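Local atomic coordinates of probable transcriptional regulatory protein aq_1575 (Aquifex aeolicus, PDB entry 1LFP), a protein that probably binds DNA and may help regulate transcription, although its precise role is not established. Residues A[156-161]-A[188-193]; A[150-155]-A[171-176]. One frame throughout, in Å; residues are numbered along the deposited sequence.

Contact 1 of 2, residues A[156-161]-A[188-193]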
# COMPACT_ATOMS: atom_id res chain seq x y z
N ALA A 156 6.49 -15.07 -12.89
CA ALA A 156 5.17 -14.74 -12.34
C ALA A 156 4.16 -15.78 -12.83
O ALA A 156 3.35 -16.31 -12.04
CB ALA A 156 4.75 -13.34 -12.76
N ILE A 157 4.23 -16.09 -14.12
CA ILE A 157 3.34 -17.08 -14.73
C ILE A 157 3.64 -18.45 -14.14
O ILE A 157 2.72 -19.23 -13.82
CB ILE A 157 3.55 -17.13 -16.26
CG1 ILE A 157 3.04 -15.83 -16.88
CG2 ILE A 157 2.82 -18.32 -16.86
CD1 ILE A 157 3.48 -15.66 -18.31
N GLU A 158 4.92 -18.75 -13.99
CA GLU A 158 5.34 -20.03 -13.47
C GLU A 158 4.78 -20.28 -12.08
O GLU A 158 4.39 -21.40 -11.76
CB GLU A 158 6.89 -20.10 -13.46
CG GLU A 158 7.45 -21.38 -12.92
CD GLU A 158 8.98 -21.42 -12.97
OE1 GLU A 158 9.54 -22.41 -12.47
OE2 GLU A 158 9.60 -20.47 -13.49
N VAL A 159 4.70 -19.24 -11.24
CA VAL A 159 4.20 -19.43 -9.88
C VAL A 159 2.67 -19.38 -9.87
O VAL A 159 2.02 -19.80 -8.92
CB VAL A 159 4.74 -18.32 -8.92
CG1 VAL A 159 4.11 -18.47 -7.55
CG2 VAL A 159 6.26 -18.44 -8.80
N GLY A 160 2.10 -18.84 -10.94
CA GLY A 160 0.65 -18.80 -11.04
C GLY A 160 -0.09 -17.55 -10.59
O GLY A 160 -1.16 -17.65 -9.98
N ALA A 161 0.44 -16.39 -10.95
CA ALA A 161 -0.17 -15.10 -10.58
C ALA A 161 -1.50 -14.72 -11.23
O ALA A 161 -1.90 -15.26 -12.26
CB ALA A 161 0.83 -13.97 -10.82
N GLU A 188 10.41 -16.21 -4.08
CA GLU A 188 11.76 -16.07 -3.53
C GLU A 188 12.52 -17.39 -3.73
O GLU A 188 13.73 -17.37 -3.92
CB GLU A 188 11.75 -15.63 -2.06
CG GLU A 188 10.70 -16.20 -1.16
CD GLU A 188 10.37 -15.28 0.02
OE1 GLU A 188 9.88 -15.77 1.06
OE2 GLU A 188 10.60 -14.05 -0.07
N LYS A 189 11.81 -18.52 -3.68
CA LYS A 189 12.40 -19.85 -3.87
C LYS A 189 12.97 -20.00 -5.29
O LYS A 189 13.74 -20.93 -5.55
CB LYS A 189 11.35 -20.91 -3.59
CG LYS A 189 11.86 -22.33 -3.54
CD LYS A 189 11.39 -23.01 -2.27
CE LYS A 189 9.87 -22.93 -2.10
NZ LYS A 189 9.40 -23.62 -0.85
N LEU A 190 12.58 -19.10 -6.19
CA LEU A 190 13.06 -19.07 -7.57
C LEU A 190 14.06 -17.93 -7.78
O LEU A 190 14.41 -17.61 -8.91
CB LEU A 190 11.92 -18.90 -8.57
CG LEU A 190 10.81 -19.92 -8.39
CD1 LEU A 190 9.79 -19.71 -9.51
CD2 LEU A 190 11.35 -21.33 -8.38
N GLY A 191 14.48 -17.31 -6.69
CA GLY A 191 15.47 -16.24 -6.79
C GLY A 191 15.01 -14.80 -6.94
O GLY A 191 15.83 -13.88 -7.01
N VAL A 192 13.70 -14.59 -7.00
CA VAL A 192 13.15 -13.26 -7.16
C VAL A 192 13.12 -12.46 -5.86
O VAL A 192 12.56 -12.92 -4.87
CB VAL A 192 11.69 -13.33 -7.69
CG1 VAL A 192 11.19 -11.90 -8.03
CG2 VAL A 192 11.60 -14.23 -8.90
N PRO A 193 13.76 -11.27 -5.84
CA PRO A 193 13.77 -10.44 -4.62
C PRO A 193 12.39 -9.79 -4.42
O PRO A 193 11.77 -9.34 -5.38
CB PRO A 193 14.85 -9.42 -4.91
CG PRO A 193 14.76 -9.24 -6.38
CD PRO A 193 14.55 -10.65 -6.91
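The flat group here is the carboxylate of Glu158, and one of its faces is covered by a methyl of Leu190. Glu158 CD lies 3.9 Å from Leu190 CD1, while the two oxygens are almost equally distant from the same methyl, OE1 at 4.0 Å and OE2 at 4.1 Å. That near equality puts the methyl almost directly over the carboxylate carbon, in van der Waals contact, with no hydrogen bond across the pair. Leu190 reaches this place because CD1 is the branch extended away from its backbone (chi2 -176°). The same methyl also meets Val159 CG2 at 3.8 Å, an apolar contact in which the two side chains run alongside one another with opposite headings. CD1 thus bridges one acidic and one aliphatic neighbour at the surface. Each segment carries the Schellman motif that ends a helix, 149-159 in one case and 180-188 in the other: Gly160 and Gly191, each with positive phi, are the C-prime residues, although the Gly160 N to Ile157 O bond is weak. Behind the contact, Val159 packs on Val183, Asn186 and Leu187, so the C-terminal end of helix 149-159 lies against helix 180-188, while buried Val192 packs on Val142 of strand 134-143.

Contact 2 of 2, residues A[150-155]-A[171-176]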
# COMPACT_ATOMS: atom_id res chain seq x y z
N GLU A 150 11.59 -9.87 -18.96
CA GLU A 150 11.40 -11.23 -19.45
C GLU A 150 11.41 -12.34 -18.39
O GLU A 150 10.46 -13.11 -18.29
CB GLU A 150 12.45 -11.56 -20.51
CG GLU A 150 12.17 -12.86 -21.25
CD GLU A 150 13.30 -13.27 -22.17
OE1 GLU A 150 13.17 -14.30 -22.87
OE2 GLU A 150 14.33 -12.56 -22.20
N GLU A 151 12.50 -12.42 -17.64
CA GLU A 151 12.66 -13.44 -16.61
C GLU A 151 11.54 -13.38 -15.59
O GLU A 151 10.97 -14.40 -15.20
CB GLU A 151 14.00 -13.27 -15.89
CG GLU A 151 14.03 -13.87 -14.51
CD GLU A 151 14.77 -12.98 -13.51
OE1 GLU A 151 14.44 -13.05 -12.31
OE2 GLU A 151 15.68 -12.23 -13.93
N LEU A 152 11.23 -12.17 -15.15
CA LEU A 152 10.20 -11.98 -14.17
C LEU A 152 8.81 -12.31 -14.70
O LEU A 152 8.00 -12.93 -13.99
CB LEU A 152 10.20 -10.55 -13.68
CG LEU A 152 9.16 -10.42 -12.58
CD1 LEU A 152 9.75 -10.89 -11.26
CD2 LEU A 152 8.68 -8.99 -12.50
N LEU A 153 8.53 -11.89 -15.93
CA LEU A 153 7.24 -12.15 -16.54
C LEU A 153 7.04 -13.66 -16.55
O LEU A 153 5.96 -14.14 -16.21
CB LEU A 153 7.20 -11.56 -17.97
CG LEU A 153 6.24 -10.40 -18.33
CD1 LEU A 153 5.82 -9.58 -17.13
CD2 LEU A 153 6.93 -9.51 -19.35
N GLU A 154 8.09 -14.41 -16.88
CA GLU A 154 7.97 -15.86 -16.91
C GLU A 154 7.77 -16.44 -15.51
O GLU A 154 6.90 -17.28 -15.29
CB GLU A 154 9.21 -16.51 -17.55
CG GLU A 154 10.39 -16.66 -16.59
CD GLU A 154 11.34 -17.79 -16.97
OE1 GLU A 154 12.29 -18.05 -16.20
OE2 GLU A 154 11.12 -18.42 -18.03
N LYS A 155 8.57 -15.99 -14.55
CA LYS A 155 8.42 -16.51 -13.21
C LYS A 155 7.05 -16.24 -12.61
O LYS A 155 6.51 -17.08 -11.90
CB LYS A 155 9.53 -15.97 -12.32
CG LYS A 155 10.84 -16.70 -12.57
CD LYS A 155 11.99 -16.15 -11.75
CE LYS A 155 13.31 -16.66 -12.26
NZ LYS A 155 14.46 -16.00 -11.56
N HIS A 171 8.25 -3.90 -10.54
CA HIS A 171 7.33 -4.76 -11.25
C HIS A 171 6.30 -5.09 -10.21
O HIS A 171 6.61 -5.20 -9.04
CB HIS A 171 8.07 -5.99 -11.76
CG HIS A 171 9.16 -5.68 -12.74
ND1 HIS A 171 8.98 -4.85 -13.82
CD2 HIS A 171 10.43 -6.14 -12.83
CE1 HIS A 171 10.08 -4.82 -14.55
NE2 HIS A 171 10.98 -5.59 -13.97
N ILE A 172 5.05 -5.21 -10.63
CA ILE A 172 3.97 -5.51 -9.72
C ILE A 172 3.31 -6.83 -10.05
O ILE A 172 2.95 -7.09 -11.20
CB ILE A 172 2.91 -4.42 -9.78
CG1 ILE A 172 3.49 -3.11 -9.24
CG2 ILE A 172 1.66 -4.87 -9.05
CD1 ILE A 172 2.62 -1.90 -9.52
N ILE A 173 3.09 -7.64 -9.02
CA ILE A 173 2.45 -8.92 -9.21
C ILE A 173 1.25 -9.00 -8.31
O ILE A 173 1.36 -8.71 -7.11
CB ILE A 173 3.42 -10.06 -8.85
CG1 ILE A 173 4.53 -10.12 -9.91
CG2 ILE A 173 2.67 -11.42 -8.79
CD1 ILE A 173 5.69 -11.04 -9.54
N TYR A 174 0.09 -9.34 -8.87
CA TYR A 174 -1.10 -9.47 -8.07
C TYR A 174 -1.43 -10.91 -7.87
O TYR A 174 -1.20 -11.73 -8.77
CB TYR A 174 -2.31 -8.83 -8.75
CG TYR A 174 -2.30 -7.35 -8.71
CD1 TYR A 174 -2.82 -6.68 -7.61
CD2 TYR A 174 -1.82 -6.61 -9.77
CE1 TYR A 174 -2.86 -5.32 -7.57
CE2 TYR A 174 -1.86 -5.22 -9.74
CZ TYR A 174 -2.39 -4.59 -8.63
OH TYR A 174 -2.50 -3.22 -8.58
N THR A 175 -2.01 -11.23 -6.72
CA THR A 175 -2.35 -12.62 -6.42
C THR A 175 -3.73 -12.71 -5.79
O THR A 175 -4.33 -11.68 -5.46
CB THR A 175 -1.36 -13.24 -5.41
OG1 THR A 175 -1.73 -12.87 -4.08
CG2 THR A 175 0.07 -12.72 -5.67
N VAL A 176 -4.22 -13.95 -5.63
CA VAL A 176 -5.49 -14.23 -4.96
C VAL A 176 -5.10 -13.82 -3.55
O VAL A 176 -4.04 -14.23 -3.05
CB VAL A 176 -5.80 -15.77 -5.02
CG1 VAL A 176 -6.83 -16.16 -3.97
CG2 VAL A 176 -6.27 -16.12 -6.42
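Leu152 points from helix 149-159 toward strand 170-175 and meets both His171 and Ile173. From CB the side chain continues to CG, which stands anti to the backbone N (chi1 -177°), and only beyond that branch point do atoms of the strand come close. One tip, CD2, approaches the start of the His171 side chain. Its modelled separation of 3.1 Å from His171 CB is shorter than two carbons can sit, so the exact position is doubtful; CD2 is also placed 3.4 Å from His171 CG, obliquely to the imidazole, and that value shares the uncertainty. The other tip, CD1, reaches Ile173 CD1 at a looser 4.4 Å. One leucine thus touches two residues of alternate strand positions, consistent with His171 and Ile173 both directing CB toward the helix while Ile172, between them, directs its own away.

The imidazole has a polar anchor elsewhere: His171 ND1 is hydrogen-bonded to the backbone N of Gly167, which helps to fix the ring's rotation. On the helix itself, Lys155 NZ forms a salt bridge with OE1 of Glu151, one turn earlier in the helix, at 3.0 Å. The ammonium nitrogen comes from above the carboxylate plane, 48° out of it, while Glu151 OE2 bonds to Ser148 OG.

Around this buried contact, Leu152 and His171 both rest on Val142 of strand 134-143, Ile173 packs on Val164 of strand 163-165, and Leu187 of helix 180-188 also touches Ile173. The helix therefore covers one face of the four-stranded antiparallel sheet beside helix 180-188.

Overall arrangement
The two contacts have centres about 7 Å apart and share helix 149-159, whose earlier turns serve contact 2 and whose C-terminal end serves contact 1. Along the chain their segments alternate: 150-155, 156-161, 171-176, 188-193. They also touch directly, through a probable hydrogen bond from Lys155 NZ to Leu190 O at 3.1 Å and through Val192 CG1 against Leu152 CD1 at 3.7 Å. The beta-alpha-beta-beta-alpha-beta order, with strands arranged 2-3-1-4, matches a ferredoxin-like topology; contact 2 holds one of its two helices on the sheet, and contact 1 links that helix at the surface to the turn that ends the other.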